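Local coordinates for lipid binding protein LpqN (Mycobacterium tuberculosis, PDB 6E5F) that supports cell envelope biogenesis and may act as a membrane fusion protein that connects MmpL transporters with periplasmic proteins, at residues Pro83-Pro88 with Phe197-Asn202; Gln139-Glu144 with Gln185-Ile190. All coordinates share one frame; numbering follows the deposited sequence.

In the fold
Both contacts are built on the same antiparallel sheet, where strand 179-192 lies beside strand 195-206. Interaction 1 packs strand 84-86 against one face of strand 195-206. Interaction 2 sets the turn between helices 134-140 and 143-146 over the opposite face, on strand 179-192. Their centres are about 12 Å apart. Backbone pairing joins them: Phe197 O lies 2.7 Å from Ile190 N, and Leu199 O 2.8 Å from Val188 N. Asn202 OD1 and Gln200 NE2 hydrogen-bond to Gln185 NE2 and Thr187 OG1, respectively. The bound dodecyl trehaloside is about 4 Å from the Leu201 side chain and about 6 Å from that of Gln185. Pocket residues Ala184 and Ala203 directly flank 185-190 and 197-202.

Interaction 1 (Pro83-Pro88 with Phe197-Asn202); sequences PTIDLP and FVLQLN
Pro83 sits on the ring of Phe197, and this is the tight end of the contact. Its CD stands 3.4 Å from the ring centroid, only 8° off the ring normal, so this is a CH-pi contact over the middle of one face. Pro83 CG leans toward the root of the ring, 4.0 Å from Phe197 CG. The two residues are buried, with Val75 and Ser82 also against Phe197.

Ile85 and Leu199 come next and meet tip to tip. With CG swung anti to N (chi1 173°), Leu199 sends both methyls toward Ile85, and its CD2 touches Ile85 CG2 at 4.1 Å. Ile190 of the neighbouring strand also packs on Ile85.

The far end is looser. Leu87 CD1 and Leu201 CD1 are 4.4 Å apart, and Leu87 is partly exposed. The backbones spread along the way: CA atoms are 7.9 Å apart at Pro83 and Phe197 but 10.2 Å at Leu87 and Leu201. Thr84 and Asp86, on the outer face of strand 84-86, are exposed. Leu201 also meets Ile220 of helix 210-223. No hydrogen bond crosses the contact. Strand 84-86 pairs instead with strand 225-227, giving face-to-face packing of a small two-stranded sheet on the large antiparallel sheet.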
# COMPACT_ATOMS: atom_id res chain seq x y z
N PRO A 83 0.96 -4.09 15.33
CA PRO A 83 2.33 -4.49 15.00
C PRO A 83 3.23 -3.28 14.85
O PRO A 83 2.78 -2.17 14.57
CB PRO A 83 2.18 -5.24 13.67
CG PRO A 83 0.92 -4.74 13.09
CD PRO A 83 0.02 -4.40 14.24
N THR A 84 4.53 -3.50 15.05
CA THR A 84 5.53 -2.48 14.82
C THR A 84 6.10 -2.69 13.42
O THR A 84 6.66 -3.75 13.13
CB THR A 84 6.65 -2.55 15.86
OG1 THR A 84 6.09 -2.50 17.18
CG2 THR A 84 7.63 -1.39 15.69
N ILE A 85 5.94 -1.69 12.57
CA ILE A 85 6.33 -1.78 11.16
C ILE A 85 7.42 -0.75 10.92
O ILE A 85 7.16 0.46 10.97
CB ILE A 85 5.14 -1.57 10.23
CG1 ILE A 85 4.09 -2.66 10.48
CG2 ILE A 85 5.59 -1.59 8.77
CD1 ILE A 85 2.74 -2.36 9.89
N ASP A 86 8.64 -1.22 10.67
CA ASP A 86 9.80 -0.35 10.46
C ASP A 86 10.02 -0.24 8.96
O ASP A 86 10.69 -1.07 8.35
CB ASP A 86 11.02 -0.92 11.18
CG ASP A 86 12.25 -0.05 11.00
OD1 ASP A 86 12.21 1.13 11.40
OD2 ASP A 86 13.27 -0.56 10.47
N LEU A 87 9.45 0.81 8.36
CA LEU A 87 9.69 1.12 6.96
C LEU A 87 10.96 1.96 6.83
O LEU A 87 11.18 2.88 7.62
CB LEU A 87 8.53 1.93 6.38
CG LEU A 87 7.31 1.28 5.71
CD1 LEU A 87 7.54 -0.17 5.29
CD2 LEU A 87 6.08 1.40 6.60
N PRO A 88 11.81 1.68 5.84
CA PRO A 88 13.00 2.51 5.64
C PRO A 88 12.66 3.79 4.90
O PRO A 88 11.65 3.90 4.20
CB PRO A 88 13.89 1.62 4.78
CG PRO A 88 12.92 0.84 3.95
CD PRO A 88 11.74 0.58 4.86
N PHE A 197 -4.21 -7.49 10.71
CA PHE A 197 -3.78 -6.16 10.31
C PHE A 197 -3.43 -6.18 8.83
O PHE A 197 -2.85 -7.16 8.33
CB PHE A 197 -2.59 -5.71 11.15
CG PHE A 197 -2.93 -5.47 12.59
CD1 PHE A 197 -2.93 -6.50 13.50
CD2 PHE A 197 -3.26 -4.20 13.04
CE1 PHE A 197 -3.25 -6.27 14.83
CE2 PHE A 197 -3.57 -3.96 14.36
CZ PHE A 197 -3.57 -5.01 15.25
N VAL A 198 -3.81 -5.13 8.13
CA VAL A 198 -3.58 -5.02 6.69
C VAL A 198 -2.81 -3.73 6.45
O VAL A 198 -3.32 -2.63 6.69
CB VAL A 198 -4.89 -5.03 5.90
CG1 VAL A 198 -4.60 -4.92 4.39
CG2 VAL A 198 -5.71 -6.28 6.22
N LEU A 199 -1.58 -3.87 5.98
CA LEU A 199 -0.75 -2.74 5.59
C LEU A 199 -0.86 -2.58 4.09
O LEU A 199 -0.73 -3.56 3.35
CB LEU A 199 0.71 -3.00 5.96
CG LEU A 199 1.74 -1.99 5.47
CD1 LEU A 199 1.61 -0.68 6.23
CD2 LEU A 199 3.15 -2.56 5.59
N GLN A 200 -1.11 -1.36 3.64
CA GLN A 200 -1.06 -1.06 2.21
C GLN A 200 -0.06 0.04 1.98
O GLN A 200 -0.05 1.05 2.70
CB GLN A 200 -2.45 -0.71 1.66
CG GLN A 200 -3.41 -1.92 1.68
CD GLN A 200 -4.65 -1.73 0.84
OE1 GLN A 200 -5.39 -0.77 1.00
NE2 GLN A 200 -4.88 -2.66 -0.08
N LEU A 201 0.82 -0.17 1.00
CA LEU A 201 1.77 0.83 0.55
C LEU A 201 1.36 1.25 -0.85
O LEU A 201 1.33 0.42 -1.77
CB LEU A 201 3.19 0.27 0.57
CG LEU A 201 3.67 -0.29 1.92
CD1 LEU A 201 5.06 -0.91 1.77
CD2 LEU A 201 3.68 0.77 2.99
N ASN A 202 1.00 2.51 -0.99
CA ASN A 202 0.44 3.05 -2.23
C ASN A 202 1.48 3.98 -2.85
O ASN A 202 1.76 5.05 -2.31
CB ASN A 202 -0.83 3.83 -1.93
CG ASN A 202 -1.96 2.95 -1.43
OD1 ASN A 202 -2.04 1.78 -1.77
ND2 ASN A 202 -2.85 3.52 -0.62

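Interaction 2 (Gln139-Glu144 with Gln185-Ile190); sequences QFAPGE and QKTVVI
Ala141, within a type I turn from Phe140 to Gly143 that Gly143 N closes on Phe140 O, lies over Thr187 of strand 179-192; their CA atoms are 6.6 Å apart. The turn sits between helices 134-140 and 143-146 and packs on the large antiparallel sheet. This is a helical layer on an antiparallel sheet, as in alpha+beta folds, and is consistent with the Mog1p/PsbP clan to which the family belongs.

The apolar touch is small. Ala141 CB lies 4.0 Å from Thr187 CB and 3.9 Å from Thr187 OG1. Thr187 OG1 has its polar partner in the sheet, where it accepts a hydrogen bond from Gln200 NE2.

Glu144 and Gln185 carry the polar half. Both chains run out fully extended from the backbone (chi1 -179° in Glu144, -177° in Gln185), which brings their ends together, and they cross at about a right angle. Gln185 NE2 donates to Glu144 OE2 at 3.0 Å, and the N-H points almost straight at the oxygen (174°). The acceptor lies in the amide plane, but the donor meets the carboxylate from above its plane. A second bond, from Gln185 NE2 to Asn202 OD1, helps fix the rotation of the amide. Glu144 is exposed, while Gln185 is buried.

Two waters meet at Gln185 OE1. One may bridge it to Glu144 OE2, though its protons cannot serve every acceptor around it, so the bridge is not certain. The other donates to Ala141 O at 2.6 Å and to Gln185 OE1 at 2.8 Å.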
# COMPACT_ATOMS: atom_id res chain seq x y z
N GLN A 139 -6.44 -12.27 -1.82
CA GLN A 139 -7.15 -12.60 -3.05
C GLN A 139 -7.74 -11.35 -3.71
O GLN A 139 -7.72 -11.22 -4.93
CB GLN A 139 -8.24 -13.63 -2.77
CG GLN A 139 -8.97 -14.11 -4.01
CD GLN A 139 -9.95 -15.23 -3.72
OE1 GLN A 139 -10.00 -15.76 -2.60
NE2 GLN A 139 -10.73 -15.61 -4.72
N PHE A 140 -8.27 -10.43 -2.91
CA PHE A 140 -8.97 -9.26 -3.44
C PHE A 140 -8.11 -8.01 -3.50
O PHE A 140 -8.59 -6.96 -3.95
CB PHE A 140 -10.24 -8.99 -2.63
CG PHE A 140 -11.20 -10.15 -2.62
CD1 PHE A 140 -11.52 -10.81 -3.80
CD2 PHE A 140 -11.77 -10.58 -1.44
CE1 PHE A 140 -12.40 -11.87 -3.79
CE2 PHE A 140 -12.65 -11.65 -1.43
CZ PHE A 140 -12.96 -12.29 -2.61
N ALA A 141 -6.84 -8.10 -3.10
CA ALA A 141 -5.94 -6.95 -3.17
C ALA A 141 -5.88 -6.28 -4.55
O ALA A 141 -5.84 -5.04 -4.59
CB ALA A 141 -4.54 -7.38 -2.72
N PRO A 142 -5.84 -7.00 -5.67
CA PRO A 142 -5.70 -6.30 -6.96
C PRO A 142 -6.93 -5.51 -7.38
O PRO A 142 -6.82 -4.68 -8.29
CB PRO A 142 -5.36 -7.42 -7.95
CG PRO A 142 -5.70 -8.68 -7.29
CD PRO A 142 -5.73 -8.46 -5.81
N GLY A 143 -8.08 -5.71 -6.73
CA GLY A 143 -9.31 -5.11 -7.23
C GLY A 143 -9.25 -3.59 -7.30
O GLY A 143 -9.72 -2.99 -8.27
N GLU A 144 -8.68 -2.95 -6.28
CA GLU A 144 -8.71 -1.50 -6.19
C GLU A 144 -8.00 -0.85 -7.37
O GLU A 144 -8.57 0.01 -8.05
CB GLU A 144 -8.09 -1.04 -4.86
CG GLU A 144 -8.11 0.47 -4.66
CD GLU A 144 -7.49 0.90 -3.35
OE1 GLU A 144 -7.39 2.12 -3.11
OE2 GLU A 144 -7.09 0.02 -2.56
N GLN A 185 0.58 -0.87 -5.63
CA GLN A 185 0.10 -1.09 -4.28
C GLN A 185 0.60 -2.44 -3.80
O GLN A 185 0.38 -3.46 -4.45
CB GLN A 185 -1.43 -1.06 -4.24
CG GLN A 185 -2.01 -1.22 -2.85
CD GLN A 185 -3.51 -1.21 -2.89
OE1 GLN A 185 -4.13 -2.16 -3.38
NE2 GLN A 185 -4.11 -0.15 -2.36
N LYS A 186 1.27 -2.43 -2.65
CA LYS A 186 1.65 -3.65 -1.96
C LYS A 186 0.75 -3.79 -0.74
O LYS A 186 0.66 -2.86 0.08
CB LYS A 186 3.12 -3.63 -1.54
CG LYS A 186 3.61 -5.00 -1.05
CD LYS A 186 5.13 -5.08 -0.99
CE LYS A 186 5.60 -6.53 -0.91
NZ LYS A 186 7.08 -6.68 -1.08
N THR A 187 0.08 -4.93 -0.63
CA THR A 187 -0.79 -5.23 0.50
C THR A 187 -0.13 -6.36 1.29
O THR A 187 0.23 -7.39 0.72
CB THR A 187 -2.16 -5.66 -0.00
OG1 THR A 187 -2.78 -4.59 -0.72
CG2 THR A 187 -3.06 -6.06 1.17
N VAL A 188 0.03 -6.15 2.59
CA VAL A 188 0.65 -7.13 3.48
C VAL A 188 -0.38 -7.52 4.53
O VAL A 188 -0.98 -6.64 5.15
CB VAL A 188 1.91 -6.57 4.16
CG1 VAL A 188 2.64 -7.66 4.93
CG2 VAL A 188 2.83 -5.90 3.14
N VAL A 189 -0.58 -8.82 4.71
CA VAL A 189 -1.53 -9.33 5.69
C VAL A 189 -0.76 -9.81 6.91
O VAL A 189 0.16 -10.62 6.79
CB VAL A 189 -2.42 -10.43 5.09
CG1 VAL A 189 -3.35 -11.00 6.13
CG2 VAL A 189 -3.22 -9.86 3.94
N ILE A 190 -1.13 -9.29 8.07
CA ILE A 190 -0.38 -9.51 9.31
C ILE A 190 -1.35 -10.04 10.36
O ILE A 190 -1.91 -9.25 11.14
CB ILE A 190 0.31 -8.21 9.76
CG1 ILE A 190 1.17 -7.62 8.64
CG2 ILE A 190 1.15 -8.47 11.02
CD1 ILE A 190 1.51 -6.15 8.85
O HOH W 1 -5.17 -2.89 -5.86
O HOH W 2 -6.73 -2.69 -2.34